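PDB 6GMM: adhesin LabA from Helicobacter pylori, which probably mediates attachment of the bacterium to the gastric mucosa by recognising LacdiNAc-containing glycans. Local coordinates for residues 302-307 with 363-368; 207-212 with 221-226. One frame throughout, in Å; residues are numbered along the deposited sequence.

Contact 1: 302-307 with 363-368; sequences NRAQAV and DSIAHF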
loop_
_atom_site.group_PDB
_atom_site.type_symbol
_atom_site.label_atom_id
_atom_site.label_comp_id
_atom_site.label_asym_id
_atom_site.label_seq_id
_atom_site.Cartn_x
_atom_site.Cartn_y
_atom_site.Cartn_z
ATOM N N ASN A 302 3.388 3.831 2.219
ATOM C CA ASN A 302 3.672 2.768 3.195
ATOM C C ASN A 302 2.999 1.499 2.683
ATOM O O ASN A 302 3.676 0.477 2.511
ATOM C CB ASN A 302 3.113 3.140 4.589
ATOM C CG ASN A 302 3.162 2.041 5.633
ATOM O OD1 ASN A 302 2.263 1.193 5.740
ATOM N ND2 ASN A 302 4.197 2.053 6.454
ATOM N N ARG A 303 1.689 1.605 2.375
ATOM C CA ARG A 303 0.862 0.496 1.891
ATOM C C ARG A 303 1.325 -0.090 0.564
ATOM O O ARG A 303 1.425 -1.310 0.481
ATOM C CB ARG A 303 -0.619 0.896 1.850
ATOM C CG ARG A 303 -1.152 1.293 3.232
ATOM C CD ARG A 303 -0.950 0.206 4.273
ATOM N NE ARG A 303 -1.184 0.731 5.617
ATOM C CZ ARG A 303 -1.294 -0.011 6.712
ATOM N NH1 ARG A 303 -1.524 0.560 7.887
ATOM N NH2 ARG A 303 -1.204 -1.335 6.637
ATOM N N ALA A 304 1.648 0.747 -0.455
ATOM C CA ALA A 304 2.150 0.250 -1.762
ATOM C C ALA A 304 3.427 -0.581 -1.531
ATOM O O ALA A 304 3.549 -1.677 -2.045
ATOM C CB ALA A 304 2.447 1.409 -2.700
ATOM N N GLN A 305 4.356 -0.090 -0.741
ATOM C CA GLN A 305 5.565 -0.851 -0.404
ATOM C C GLN A 305 5.216 -2.164 0.353
ATOM O O GLN A 305 5.826 -3.203 0.070
ATOM C CB GLN A 305 6.551 0.033 0.417
ATOM C CG GLN A 305 7.888 -0.653 0.763
ATOM C CD GLN A 305 8.684 -1.207 -0.409
ATOM O OE1 GLN A 305 8.608 -0.735 -1.552
ATOM N NE2 GLN A 305 9.532 -2.183 -0.120
ATOM N N ALA A 306 4.213 -2.133 1.280
ATOM C CA ALA A 306 3.840 -3.335 2.047
ATOM C C ALA A 306 3.278 -4.419 1.142
ATOM O O ALA A 306 3.453 -5.620 1.406
ATOM C CB ALA A 306 2.847 -2.988 3.134
ATOM N N VAL A 307 2.609 -3.990 0.063
ATOM C CA VAL A 307 2.055 -4.897 -0.945
ATOM C C VAL A 307 3.243 -5.637 -1.595
ATOM O O VAL A 307 3.124 -6.845 -1.789
ATOM C CB VAL A 307 1.167 -4.170 -1.983
ATOM C CG1 VAL A 307 0.857 -5.086 -3.190
ATOM C CG2 VAL A 307 -0.125 -3.637 -1.330
ATOM N N ASP A 363 9.261 -0.425 -9.553
ATOM C CA ASP A 363 9.786 0.683 -10.366
ATOM C C ASP A 363 9.070 1.999 -10.046
ATOM O O ASP A 363 9.741 3.012 -9.939
ATOM C CB ASP A 363 9.693 0.377 -11.879
ATOM C CG ASP A 363 10.688 -0.657 -12.400
ATOM O OD1 ASP A 363 11.482 -1.192 -11.583
ATOM O OD2 ASP A 363 10.675 -0.933 -13.628
ATOM N N SER A 364 7.721 1.972 -9.866
ATOM C CA SER A 364 6.931 3.167 -9.558
ATOM C C SER A 364 7.272 3.731 -8.191
ATOM O O SER A 364 7.242 4.944 -8.022
ATOM C CB SER A 364 5.434 2.886 -9.666
ATOM O OG SER A 364 4.892 2.473 -8.421
ATOM N N ILE A 365 7.575 2.856 -7.216
ATOM C CA ILE A 365 7.961 3.259 -5.851
ATOM C C ILE A 365 9.355 3.904 -5.889
ATOM O O ILE A 365 9.535 5.000 -5.360
ATOM C CB ILE A 365 7.854 2.065 -4.866
ATOM C CG1 ILE A 365 6.375 1.640 -4.718
ATOM C CG2 ILE A 365 8.485 2.391 -3.502
ATOM C CD1 ILE A 365 6.140 0.274 -4.054
ATOM N N ALA A 366 10.315 3.263 -6.586
ATOM C CA ALA A 366 11.670 3.803 -6.759
ATOM C C ALA A 366 11.640 5.171 -7.462
ATOM O O ALA A 366 12.345 6.084 -7.034
ATOM C CB ALA A 366 12.529 2.827 -7.549
ATOM N N HIS A 367 10.798 5.327 -8.503
ATOM C CA HIS A 367 10.677 6.595 -9.224
ATOM C C HIS A 367 9.956 7.651 -8.403
ATOM O O HIS A 367 10.003 8.821 -8.769
ATOM C CB HIS A 367 10.001 6.413 -10.583
ATOM C CG HIS A 367 10.917 5.869 -11.639
ATOM N ND1 HIS A 367 10.887 4.526 -12.005
ATOM C CD2 HIS A 367 11.853 6.506 -12.389
ATOM C CE1 HIS A 367 11.797 4.390 -12.958
ATOM N NE2 HIS A 367 12.402 5.554 -13.231
ATOM N N PHE A 368 9.297 7.249 -7.296
ATOM C CA PHE A 368 8.596 8.186 -6.407
ATOM C C PHE A 368 9.498 8.767 -5.278
ATOM O O PHE A 368 8.997 9.502 -4.408
ATOM C CB PHE A 368 7.348 7.530 -5.812
ATOM C CG PHE A 368 6.186 8.476 -5.673
ATOM C CD1 PHE A 368 5.499 8.929 -6.795
ATOM C CD2 PHE A 368 5.737 8.868 -4.421
ATOM C CE1 PHE A 368 4.393 9.778 -6.664
ATOM C CE2 PHE A 368 4.632 9.719 -4.290
ATOM C CZ PHE A 368 3.975 10.179 -5.412
#

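Contact 2: 207-212 with 221-226; sequences PWINNG and SLWEGI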
loop_
_atom_site.group_PDB
_atom_site.type_symbol
_atom_site.label_atom_id
_atom_site.label_comp_id
_atom_site.label_asym_id
_atom_site.label_seq_id
_atom_site.Cartn_x
_atom_site.Cartn_y
_atom_site.Cartn_z
ATOM N N PRO A 207 -11.475 -26.733 -0.657
ATOM C CA PRO A 207 -11.741 -28.030 -1.310
ATOM C C PRO A 207 -10.472 -28.874 -1.439
ATOM O O PRO A 207 -9.381 -28.357 -1.196
ATOM C CB PRO A 207 -12.273 -27.604 -2.682
ATOM C CG PRO A 207 -11.589 -26.291 -2.929
ATOM C CD PRO A 207 -11.676 -25.619 -1.604
ATOM N N TRP A 208 -10.604 -30.146 -1.810
ATOM C CA TRP A 208 -9.465 -31.039 -1.990
ATOM C C TRP A 208 -8.822 -30.753 -3.336
ATOM O O TRP A 208 -9.469 -30.201 -4.213
ATOM C CB TRP A 208 -9.933 -32.495 -1.904
ATOM C CG TRP A 208 -8.874 -33.554 -2.005
ATOM C CD1 TRP A 208 -8.699 -34.432 -3.034
ATOM C CD2 TRP A 208 -7.949 -33.945 -0.982
ATOM N NE1 TRP A 208 -7.722 -35.352 -2.717
ATOM C CE2 TRP A 208 -7.240 -35.073 -1.463
ATOM C CE3 TRP A 208 -7.646 -33.456 0.299
ATOM C CZ2 TRP A 208 -6.214 -35.690 -0.723
ATOM C CZ3 TRP A 208 -6.656 -34.090 1.046
ATOM C CH2 TRP A 208 -5.944 -35.185 0.529
ATOM N N ILE A 209 -7.537 -31.063 -3.475
ATOM C CA ILE A 209 -6.809 -30.902 -4.735
ATOM C C ILE A 209 -6.603 -32.321 -5.240
ATOM O O ILE A 209 -6.220 -33.181 -4.437
ATOM C CB ILE A 209 -5.465 -30.114 -4.548
ATOM C CG1 ILE A 209 -5.686 -28.632 -4.041
ATOM C CG2 ILE A 209 -4.601 -30.138 -5.819
ATOM C CD1 ILE A 209 -6.545 -27.683 -4.965
ATOM N N ASN A 210 -6.867 -32.575 -6.543
ATOM C CA ASN A 210 -6.744 -33.908 -7.170
ATOM C C ASN A 210 -5.396 -34.543 -6.829
ATOM O O ASN A 210 -4.351 -33.893 -6.981
ATOM C CB ASN A 210 -6.972 -33.863 -8.715
ATOM C CG ASN A 210 -8.326 -33.337 -9.178
ATOM O OD1 ASN A 210 -8.469 -32.790 -10.297
ATOM N ND2 ASN A 210 -9.353 -33.493 -8.345
ATOM N N ASN A 211 -5.432 -35.785 -6.288
ATOM C CA ASN A 211 -4.233 -36.531 -5.855
ATOM C C ASN A 211 -3.444 -35.801 -4.734
ATOM O O ASN A 211 -2.230 -35.989 -4.594
ATOM C CB ASN A 211 -3.329 -36.893 -7.055
ATOM C CG ASN A 211 -4.070 -37.592 -8.166
ATOM O OD1 ASN A 211 -4.589 -38.697 -7.998
ATOM N ND2 ASN A 211 -4.152 -36.951 -9.322
ATOM N N GLY A 212 -4.155 -34.993 -3.941
ATOM C CA GLY A 212 -3.585 -34.236 -2.833
ATOM C C GLY A 212 -2.492 -33.293 -3.279
ATOM O O GLY A 212 -1.525 -33.070 -2.544
ATOM N N SER A 221 4.916 -31.506 -6.628
ATOM C CA SER A 221 3.495 -31.176 -6.803
ATOM C C SER A 221 3.159 -30.864 -8.265
ATOM O O SER A 221 3.998 -31.067 -9.144
ATOM C CB SER A 221 3.102 -29.984 -5.936
ATOM O OG SER A 221 3.368 -28.772 -6.622
ATOM N N LEU A 222 1.934 -30.353 -8.513
ATOM C CA LEU A 222 1.461 -29.963 -9.833
ATOM C C LEU A 222 2.031 -28.635 -10.292
ATOM O O LEU A 222 1.945 -28.339 -11.490
ATOM C CB LEU A 222 -0.073 -29.871 -9.866
ATOM C CG LEU A 222 -0.856 -31.167 -9.799
ATOM C CD1 LEU A 222 -2.295 -30.869 -9.489
ATOM C CD2 LEU A 222 -0.746 -31.964 -11.094
ATOM N N TRP A 223 2.562 -27.810 -9.345
ATOM C CA TRP A 223 3.125 -26.502 -9.641
ATOM C C TRP A 223 4.550 -26.390 -9.128
ATOM O O TRP A 223 4.852 -26.839 -8.015
ATOM C CB TRP A 223 2.276 -25.373 -9.010
ATOM C CG TRP A 223 0.786 -25.546 -9.147
ATOM C CD1 TRP A 223 -0.037 -24.924 -10.039
ATOM C CD2 TRP A 223 -0.060 -26.326 -8.293
ATOM N NE1 TRP A 223 -1.344 -25.318 -9.833
ATOM C CE2 TRP A 223 -1.386 -26.174 -8.764
ATOM C CE3 TRP A 223 0.177 -27.179 -7.202
ATOM C CZ2 TRP A 223 -2.465 -26.867 -8.199
ATOM C CZ3 TRP A 223 -0.892 -27.867 -6.647
ATOM C CH2 TRP A 223 -2.193 -27.705 -7.142
ATOM N N GLU A 224 5.417 -25.735 -9.919
ATOM C CA GLU A 224 6.799 -25.433 -9.521
ATOM C C GLU A 224 6.730 -24.431 -8.377
ATOM O O GLU A 224 5.832 -23.587 -8.371
ATOM C CB GLU A 224 7.579 -24.813 -10.690
ATOM C CG GLU A 224 7.947 -25.807 -11.776
ATOM C CD GLU A 224 9.015 -26.822 -11.408
ATOM O OE1 GLU A 224 9.790 -26.571 -10.457
ATOM O OE2 GLU A 224 9.093 -27.861 -12.099
ATOM N N GLY A 225 7.620 -24.561 -7.397
ATOM C CA GLY A 225 7.653 -23.646 -6.255
ATOM C C GLY A 225 6.681 -23.971 -5.136
ATOM O O GLY A 225 6.815 -23.418 -4.043
ATOM N N ILE A 226 5.694 -24.870 -5.397
ATOM C CA ILE A 226 4.710 -25.334 -4.429
ATOM C C ILE A 226 5.145 -26.740 -3.998
ATOM O O ILE A 226 5.176 -27.661 -4.810
ATOM C CB ILE A 226 3.289 -25.309 -5.052
ATOM C CG1 ILE A 226 2.852 -23.862 -5.460
ATOM C CG2 ILE A 226 2.256 -26.004 -4.165
ATOM C CD1 ILE A 226 2.646 -22.808 -4.343
#

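Contact 1: 302-307 with 363-368
I365 reaches from helix 354-366 into the angle between A304 and Q305 on helix 287-311, and this one branched side chain supplies the whole of its segment's part in the contact. Its CA lies 7.2 Å from the CA of Q305. The longer branch does most of the touching: with CG1 beside the backbone N (chi1 -66°) and the chain extended beyond it, CD1 is carried up to the peptide link between the two partners. I365 CD1 stands 3.8 Å from C of A304 and 4.1 Å from its CB. The shorter branch, CG2, meets only the glutamine, which CD1 also touches.

Q305 arrives from the flank. CG runs anti to its backbone N (chi1 -177°), and a bend at chi2 (55°) brings the amide back towards I365, so that the two side chains cross at about a right angle. Its oxygen touches the methyls at the tips of both branches, with Q305 OE1 3.7 Å from I365 CD1 and 3.7 Å from I365 CG2. These are van der Waals contacts; no hydrogen bond joins the segments.

Near the end of helix 354-366 the H367 imidazole folds back on the preceding helical turn. H367 ND1 donates to O of D363 (2.8 Å) from above the carbonyl plane, a bond that restrains the ring's rotation. H367 N reaches the same oxygen from the opposite face, so two donors grip it.

Helix 57-76 packs against both partners, P57 touching A304 and I365 and A61 touching A304, and V308 of helix 287-311 also touches I365. Helix 239-264 meets helix 287-311 through R303, A306 and V307, and F368, just past I365, packs on helix 32-50.

Contact 2: 207-212 with 221-226
Inside the loop closed by the C206–C235 disulfide, I209 meets the indole of W223 and the end of L222 in a small apolar cluster. The methyl I209 CG2, anti to its backbone N, comes in at the edge of the indole near the ring plane, 3.7 Å from W223 CH2. With W223 CG beside its own backbone N (chi1 -43°), the end of the indole comes nearer to I209 than the direction of its CB alone would suggest. The same isoleucine methyl is 4.4 Å from L222 CD1, and that leucine methyl also lies 4.4 Å from the carbonyl O of N210. L222 touches the tryptophan from another direction, its CB resting 3.7 Å above the ring plane, towards the rim.

The indole has further partners: NE1 donates to O of V75, F238 packs edge-to-face with the ring, and M76 touches both W223 and I209.

The backbone carrying L222 and W223 is shaped by its own turns. S221 OG accepts from W223 N at 3.0 Å with a fairly straight N-H (157°), forming an ST turn, and a type II turn follows from W223 to I226, with G225 at its positive-phi position. Neither segment has regular secondary structure; this is a disulfide-closed, irregular loop in which a tryptophan shared by an ST turn and a type II turn packs on I209, within the SabA-like adhesion domain.

How the contacts relate
The two contacts differ in place and build. Contact 1, whose centre lies about 7 Å from the centre of the chain, joins helix 287-311 and the shorter helix 354-366; contact 2, whose centre is about 30 Å from it, brings together two parts of one disulfide-closed loop. Their centres are about 32 Å apart and their nearest atoms about 16 Å. Helix 57-76 serves both: P57 at its start borders contact 1, while M76 at its end borders contact 2. Each is only partly buried, and neither has a hydrogen bond between its segments. Contact 1 sets an aliphatic branch against helix backbone and an amide, whereas contact 2 gathers aliphatic groups about an aromatic ring.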